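Local atomic coordinates of DNA polymerase (Bacillus phage phi29, PDB entry 2PY5), a protein that replicates the viral genome by protein-primed, highly processive strand-displacement DNA synthesis and, in its natural form, proofreads with its own 3'-5' exonuclease activity. Residues F[491-503]-F[539-551]. The protein carries 2 engineered substitutions. Residues are numbered along the deposited sequence; the frame is centred on the assembly and turned at random. Where two conformers were deposited one is given.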
loop_
_atom_site.group_PDB
_atom_site.type_symbol
_atom_site.label_atom_id
_atom_site.label_comp_id
_atom_site.label_asym_id
_atom_site.label_seq_id
_atom_site.Cartn_x
_atom_site.Cartn_y
_atom_site.Cartn_z
ATOM N N ARG F 491 -21.929 20.154 -1.045
ATOM C CA ARG F 491 -22.646 19.145 -1.780
ATOM C C ARG F 491 -21.672 18.044 -2.156
ATOM O O ARG F 491 -20.459 18.221 -2.065
ATOM C CB ARG F 491 -23.307 19.732 -3.026
ATOM C CG ARG F 491 -22.354 20.337 -4.006
ATOM C CD ARG F 491 -23.011 20.639 -5.362
ATOM N NE ARG F 491 -22.036 21.179 -6.309
ATOM C CZ ARG F 491 -22.267 21.388 -7.606
ATOM N NH1 ARG F 491 -23.432 21.081 -8.155
ATOM N NH2 ARG F 491 -21.308 21.873 -8.375
ATOM N N ALA F 492 -22.220 16.912 -2.562
ATOM C CA ALA F 492 -21.414 15.734 -2.850
ATOM C C ALA F 492 -22.209 14.792 -3.748
ATOM O O ALA F 492 -23.416 14.948 -3.930
ATOM C CB ALA F 492 -20.994 15.041 -1.559
ATOM N N LYS F 493 -21.500 13.841 -4.348
ATOM C CA LYS F 493 -22.120 12.761 -5.088
ATOM C C LYS F 493 -21.241 11.520 -4.982
ATOM O O LYS F 493 -20.040 11.558 -5.281
ATOM C CB LYS F 493 -22.369 13.131 -6.548
ATOM C CG LYS F 493 -23.160 12.037 -7.305
ATOM C CD LYS F 493 -23.373 12.383 -8.765
ATOM C CE LYS F 493 -24.567 13.292 -9.009
ATOM N NZ LYS F 493 -24.930 13.262 -10.456
ATOM N N TYR F 494 -21.843 10.445 -4.479
ATOM C CA TYR F 494 -21.171 9.169 -4.262
ATOM C C TYR F 494 -21.770 8.149 -5.224
ATOM O O TYR F 494 -22.976 7.905 -5.224
ATOM C CB TYR F 494 -21.377 8.675 -2.822
ATOM C CG TYR F 494 -20.765 9.559 -1.759
ATOM C CD1 TYR F 494 -21.378 10.762 -1.386
ATOM C CD2 TYR F 494 -19.585 9.200 -1.128
ATOM C CE1 TYR F 494 -20.811 11.582 -0.389
ATOM C CE2 TYR F 494 -19.022 9.999 -0.135
ATOM C CZ TYR F 494 -19.635 11.192 0.212
ATOM O OH TYR F 494 -19.088 11.995 1.178
ATOM N N LEU F 495 -20.931 7.580 -6.077
ATOM C CA LEU F 495 -21.410 6.635 -7.087
ATOM C C LEU F 495 -21.204 5.196 -6.650
ATOM O O LEU F 495 -22.082 4.352 -6.842
ATOM C CB LEU F 495 -20.680 6.875 -8.402
ATOM C CG LEU F 495 -20.790 8.262 -9.014
ATOM C CD1 LEU F 495 -19.966 8.334 -10.290
ATOM C CD2 LEU F 495 -22.246 8.680 -9.273
ATOM N N ARG F 496 -20.021 4.922 -6.108
ATOM C CA ARG F 496 -19.601 3.583 -5.667
ATOM C C ARG F 496 -18.626 3.728 -4.516
ATOM O O ARG F 496 -18.168 4.841 -4.214
ATOM C CB ARG F 496 -18.876 2.857 -6.809
ATOM C CG ARG F 496 -19.646 2.723 -8.104
ATOM C CD ARG F 496 -20.690 1.638 -7.979
ATOM N NE ARG F 496 -21.342 1.345 -9.250
ATOM C CZ ARG F 496 -22.476 1.895 -9.671
ATOM N NH1 ARG F 496 -23.114 2.793 -8.936
ATOM N NH2 ARG F 496 -22.985 1.542 -10.847
ATOM N N GLN F 497 -18.269 2.602 -3.899
ATOM C CA GLN F 497 -17.138 2.566 -2.974
ATOM C C GLN F 497 -15.943 3.232 -3.647
ATOM O O GLN F 497 -15.678 3.001 -4.838
ATOM C CB GLN F 497 -16.770 1.122 -2.583
ATOM C CG GLN F 497 -17.787 0.445 -1.687
ATOM C CD GLN F 497 -17.716 -1.085 -1.707
ATOM O OE1 GLN F 497 -17.873 -1.739 -0.667
ATOM N NE2 GLN F 497 -17.512 -1.662 -2.894
ATOM N N LYS F 498 -15.248 4.085 -2.896
ATOM C CA LYS F 498 -14.049 4.776 -3.365
ATOM C C LYS F 498 -14.259 5.654 -4.592
ATOM O O LYS F 498 -13.294 5.978 -5.267
ATOM C CB LYS F 498 -12.908 3.773 -3.613
ATOM C CG LYS F 498 -12.501 3.036 -2.343
ATOM C CD LYS F 498 -11.290 2.177 -2.547
ATOM C CE LYS F 498 -10.918 1.454 -1.266
ATOM N NZ LYS F 498 -10.486 2.376 -0.173
ATOM N N THR F 499 -15.503 6.059 -4.859
ATOM C CA THR F 499 -15.834 6.812 -6.064
ATOM C C THR F 499 -16.850 7.912 -5.728
ATOM O O THR F 499 -18.054 7.668 -5.713
ATOM C CB THR F 499 -16.404 5.899 -7.165
ATOM O OG1 THR F 499 -15.518 4.781 -7.359
ATOM C CG2 THR F 499 -16.563 6.639 -8.480
ATOM N N TYR F 500 -16.345 9.103 -5.427
ATOM C CA TYR F 500 -17.195 10.214 -5.031
ATOM C C TYR F 500 -16.519 11.556 -5.313
ATOM O O TYR F 500 -15.318 11.627 -5.545
ATOM C CB TYR F 500 -17.566 10.111 -3.539
ATOM C CG TYR F 500 -16.415 10.290 -2.586
ATOM C CD1 TYR F 500 -16.107 11.542 -2.118
ATOM C CD2 TYR F 500 -15.643 9.216 -2.155
ATOM C CE1 TYR F 500 -15.073 11.747 -1.240
ATOM C CE2 TYR F 500 -14.587 9.429 -1.271
ATOM C CZ TYR F 500 -14.327 10.705 -0.830
ATOM O OH TYR F 500 -13.296 10.998 0.056
ATOM N N ILE F 501 -17.332 12.607 -5.311
ATOM C CA ILE F 501 -16.852 13.977 -5.402
ATOM C C ILE F 501 -17.479 14.789 -4.281
ATOM O O ILE F 501 -18.576 14.469 -3.800
ATOM C CB ILE F 501 -17.146 14.645 -6.776
ATOM C CG1 ILE F 501 -18.645 14.645 -7.121
ATOM C CG2 ILE F 501 -16.365 13.944 -7.881
ATOM C CD1 ILE F 501 -18.987 15.249 -8.472
ATOM N N GLN F 502 -16.765 15.830 -3.860
ATOM C CA GLN F 502 -17.290 16.798 -2.892
ATOM C C GLN F 502 -16.876 18.204 -3.253
ATOM O O GLN F 502 -15.783 18.419 -3.779
ATOM C CB GLN F 502 -16.744 16.506 -1.494
ATOM C CG GLN F 502 -17.096 15.123 -0.947
ATOM C CD GLN F 502 -16.348 14.787 0.315
ATOM O OE1 GLN F 502 -15.250 15.297 0.556
ATOM N NE2 GLN F 502 -16.917 13.884 1.115
ATOM N N ASP F 503 -17.766 19.164 -2.969
ATOM C CA ASP F 503 -17.461 20.607 -2.986
ATOM C C ASP F 503 -17.234 20.979 -1.515
ATOM O O ASP F 503 -18.185 21.101 -0.739
ATOM C CB ASP F 503 -18.627 21.436 -3.528
ATOM C CG ASP F 503 -18.591 21.635 -5.047
ATOM O OD1 ASP F 503 -17.598 21.274 -5.701
ATOM O OD2 ASP F 503 -19.567 22.214 -5.567
ATOM N N LYS F 539 -8.806 15.539 -13.777
ATOM C CA LYS F 539 -8.948 16.871 -14.369
ATOM C C LYS F 539 -10.205 17.029 -15.244
ATOM O O LYS F 539 -10.731 18.129 -15.386
ATOM C CB LYS F 539 -7.706 17.226 -15.200
ATOM C CG LYS F 539 -7.733 18.652 -15.724
ATOM C CD LYS F 539 -6.455 19.089 -16.391
ATOM C CE LYS F 539 -6.512 20.587 -16.659
ATOM N NZ LYS F 539 -5.415 21.063 -17.542
ATOM N N GLU F 540 -10.680 15.926 -15.812
ATOM C CA GLU F 540 -11.836 15.946 -16.720
ATOM C C GLU F 540 -13.167 15.980 -15.974
ATOM O O GLU F 540 -14.206 16.322 -16.549
ATOM C CB GLU F 540 -11.823 14.702 -17.622
ATOM C CG GLU F 540 -10.490 14.394 -18.322
ATOM C CD GLU F 540 -10.352 15.061 -19.678
ATOM O OE1 GLU F 540 -11.377 15.304 -20.340
ATOM O OE2 GLU F 540 -9.206 15.324 -20.091
ATOM N N VAL F 541 -13.141 15.620 -14.686
ATOM C CA VAL F 541 -14.358 15.428 -13.912
ATOM C C VAL F 541 -14.981 16.760 -13.448
ATOM O O VAL F 541 -14.275 17.686 -13.031
ATOM C CB VAL F 541 -14.090 14.526 -12.677
ATOM C CG1 VAL F 541 -15.316 14.429 -11.795
ATOM C CG2 VAL F 541 -13.607 13.125 -13.114
ATOM N N THR F 542 -16.306 16.837 -13.530
ATOM C CA THR F 542 -17.090 17.935 -12.974
ATOM C C THR F 542 -18.323 17.349 -12.302
ATOM O O THR F 542 -18.671 16.194 -12.531
ATOM C CB THR F 542 -17.575 18.898 -14.085
ATOM O OG1 THR F 542 -18.521 18.216 -14.925
ATOM C CG2 THR F 542 -16.426 19.372 -14.921
ATOM N N PHE F 543 -19.012 18.136 -11.487
ATOM C CA PHE F 543 -20.271 17.674 -10.904
ATOM C C PHE F 543 -21.274 17.284 -11.983
ATOM O O PHE F 543 -22.055 16.354 -11.793
ATOM C CB PHE F 543 -20.882 18.712 -9.955
ATOM C CG PHE F 543 -20.587 18.449 -8.508
ATOM C CD1 PHE F 543 -19.410 18.892 -7.938
ATOM C CD2 PHE F 543 -21.485 17.736 -7.720
ATOM C CE1 PHE F 543 -19.127 18.635 -6.595
ATOM C CE2 PHE F 543 -21.216 17.485 -6.377
ATOM C CZ PHE F 543 -20.036 17.936 -5.814
ATOM N N GLU F 544 -21.236 17.981 -13.109
ATOM C CA GLU F 544 -22.169 17.708 -14.205
ATOM C C GLU F 544 -21.920 16.354 -14.883
ATOM O O GLU F 544 -22.880 15.634 -15.186
ATOM C CB GLU F 544 -22.125 18.835 -15.246
ATOM N N ASN F 545 -20.650 16.003 -15.125
ATOM C CA ASN F 545 -20.336 14.775 -15.862
ATOM C C ASN F 545 -19.976 13.549 -15.021
ATOM O O ASN F 545 -19.742 12.489 -15.568
ATOM C CB ASN F 545 -19.248 15.021 -16.931
ATOM C CG ASN F 545 -17.862 15.220 -16.345
ATOM O OD1 ASN F 545 -17.598 14.876 -15.201
ATOM N ND2 ASN F 545 -16.960 15.745 -17.150
ATOM N N PHE F 546 -19.941 13.706 -13.698
ATOM C CA PHE F 546 -19.554 12.615 -12.808
ATOM C C PHE F 546 -20.750 11.728 -12.593
ATOM O O PHE F 546 -21.627 12.040 -11.787
ATOM C CB PHE F 546 -19.081 13.169 -11.476
ATOM C CG PHE F 546 -18.514 12.137 -10.534
ATOM C CD1 PHE F 546 -17.342 11.474 -10.819
ATOM C CD2 PHE F 546 -19.139 11.888 -9.323
ATOM C CE1 PHE F 546 -16.813 10.561 -9.904
ATOM C CE2 PHE F 546 -18.617 10.984 -8.435
ATOM C CZ PHE F 546 -17.464 10.330 -8.725
ATOM N N LYS F 547 -20.787 10.637 -13.352
ATOM C CA LYS F 547 -21.845 9.656 -13.252
ATOM C C LYS F 547 -21.360 8.307 -13.733
ATOM O O LYS F 547 -20.331 8.200 -14.411
ATOM C CB LYS F 547 -23.064 10.101 -14.067
ATOM C CG LYS F 547 -22.817 10.313 -15.552
ATOM C CD LYS F 547 -23.890 11.266 -16.108
ATOM C CE LYS F 547 -24.244 10.964 -17.546
ATOM N NZ LYS F 547 -25.414 11.785 -17.991
ATOM N N VAL F 548 -22.094 7.262 -13.368
ATOM C CA VAL F 548 -21.816 5.940 -13.868
ATOM C C VAL F 548 -21.879 6.036 -15.392
ATOM O O VAL F 548 -22.824 6.630 -15.939
ATOM C CB VAL F 548 -22.827 4.909 -13.318
ATOM C CG1 VAL F 548 -22.598 3.548 -13.933
ATOM C CG2 VAL F 548 -22.737 4.839 -11.791
ATOM N N GLY F 549 -20.832 5.543 -16.046
ATOM C CA GLY F 549 -20.701 5.578 -17.510
ATOM C C GLY F 549 -19.654 6.577 -17.983
ATOM O O GLY F 549 -19.224 6.526 -19.133
ATOM N N PHE F 550 -19.248 7.488 -17.102
ATOM C CA PHE F 550 -18.144 8.399 -17.391
ATOM C C PHE F 550 -16.954 7.576 -17.860
ATOM O O PHE F 550 -16.555 6.628 -17.178
ATOM C CB PHE F 550 -17.776 9.209 -16.130
ATOM C CG PHE F 550 -16.535 10.068 -16.277
ATOM C CD1 PHE F 550 -16.648 11.437 -16.507
ATOM C CD2 PHE F 550 -15.261 9.516 -16.142
ATOM C CE1 PHE F 550 -15.506 12.231 -16.629
ATOM C CE2 PHE F 550 -14.122 10.298 -16.269
ATOM C CZ PHE F 550 -14.251 11.663 -16.508
ATOM N N SER F 551 -16.387 7.932 -19.016
ATOM C CA SER F 551 -15.305 7.151 -19.618
ATOM C C SER F 551 -14.267 8.031 -20.310
ATOM O O SER F 551 -14.619 9.009 -20.965
ATOM C CB SER F 551 -15.879 6.144 -20.630
ATOM O OG SER F 551 -14.874 5.280 -21.135
#
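Two phenylalanine rings of the loop 539-551, F543 and F546, lie against one face of the antiparallel hairpin formed by strands 491-496 and 499-503, and both are clamped from two sides. The F543 clamp is mixed in character. Over one face the R491 guanidinium is stacked, its plane only 9° from that of the ring, and R491 CZ stands 3.8 Å from the F543 centroid, a cation-pi pair. Over the opposite face I501 CD1 makes a CH-pi contact 3.5 Å from the same centroid. Being extended from CG to NE, the R491 chain runs along the ring; its rotation is steadied by the salt bridge R491 NE to D503 OD2, 2.8 Å, with OD2 close to the guanidinium plane and a second, weak bond from NH2. D503 OD1 itself meets F543 CE1 at 3.2 Å.

F546 has a purely aliphatic clamp: L495 CD1 sits 3.6 Å from its centroid on one face, and I501 CG2 approaches the other at 3.6 Å, 5° off the ring normal. With chi1 at 57°, I501 places CG1 between its backbone N and carbonyl carbon; CG2 then covers the F546 face, while CD1 lies over F543 and also touches F546 CD2, wedging one isoleucine between two rings. Beyond the rings, V548 CG2, within the type II turn K547-F550, packs over the guanidinium of R496, which opens the turn R496-T499. R496 also forms salt bridges with E239 and the chain-terminal carboxylate of K575.

No hydrogen bond crosses between the segments. In the loop, N545 brackets F543: OD1 accepts from T542 N, and its N donates to T542 OG1, an ST motif. Y500, on the hairpin's other face, lies near D456, a catalytic magnesium ligand; the loop packs away from that site, where palm meets thumb. Cohesion therefore rests on dispersion and cation-pi attraction, the R491 guanidinium, probably charge-balanced by D503, still offering its flat face to F543.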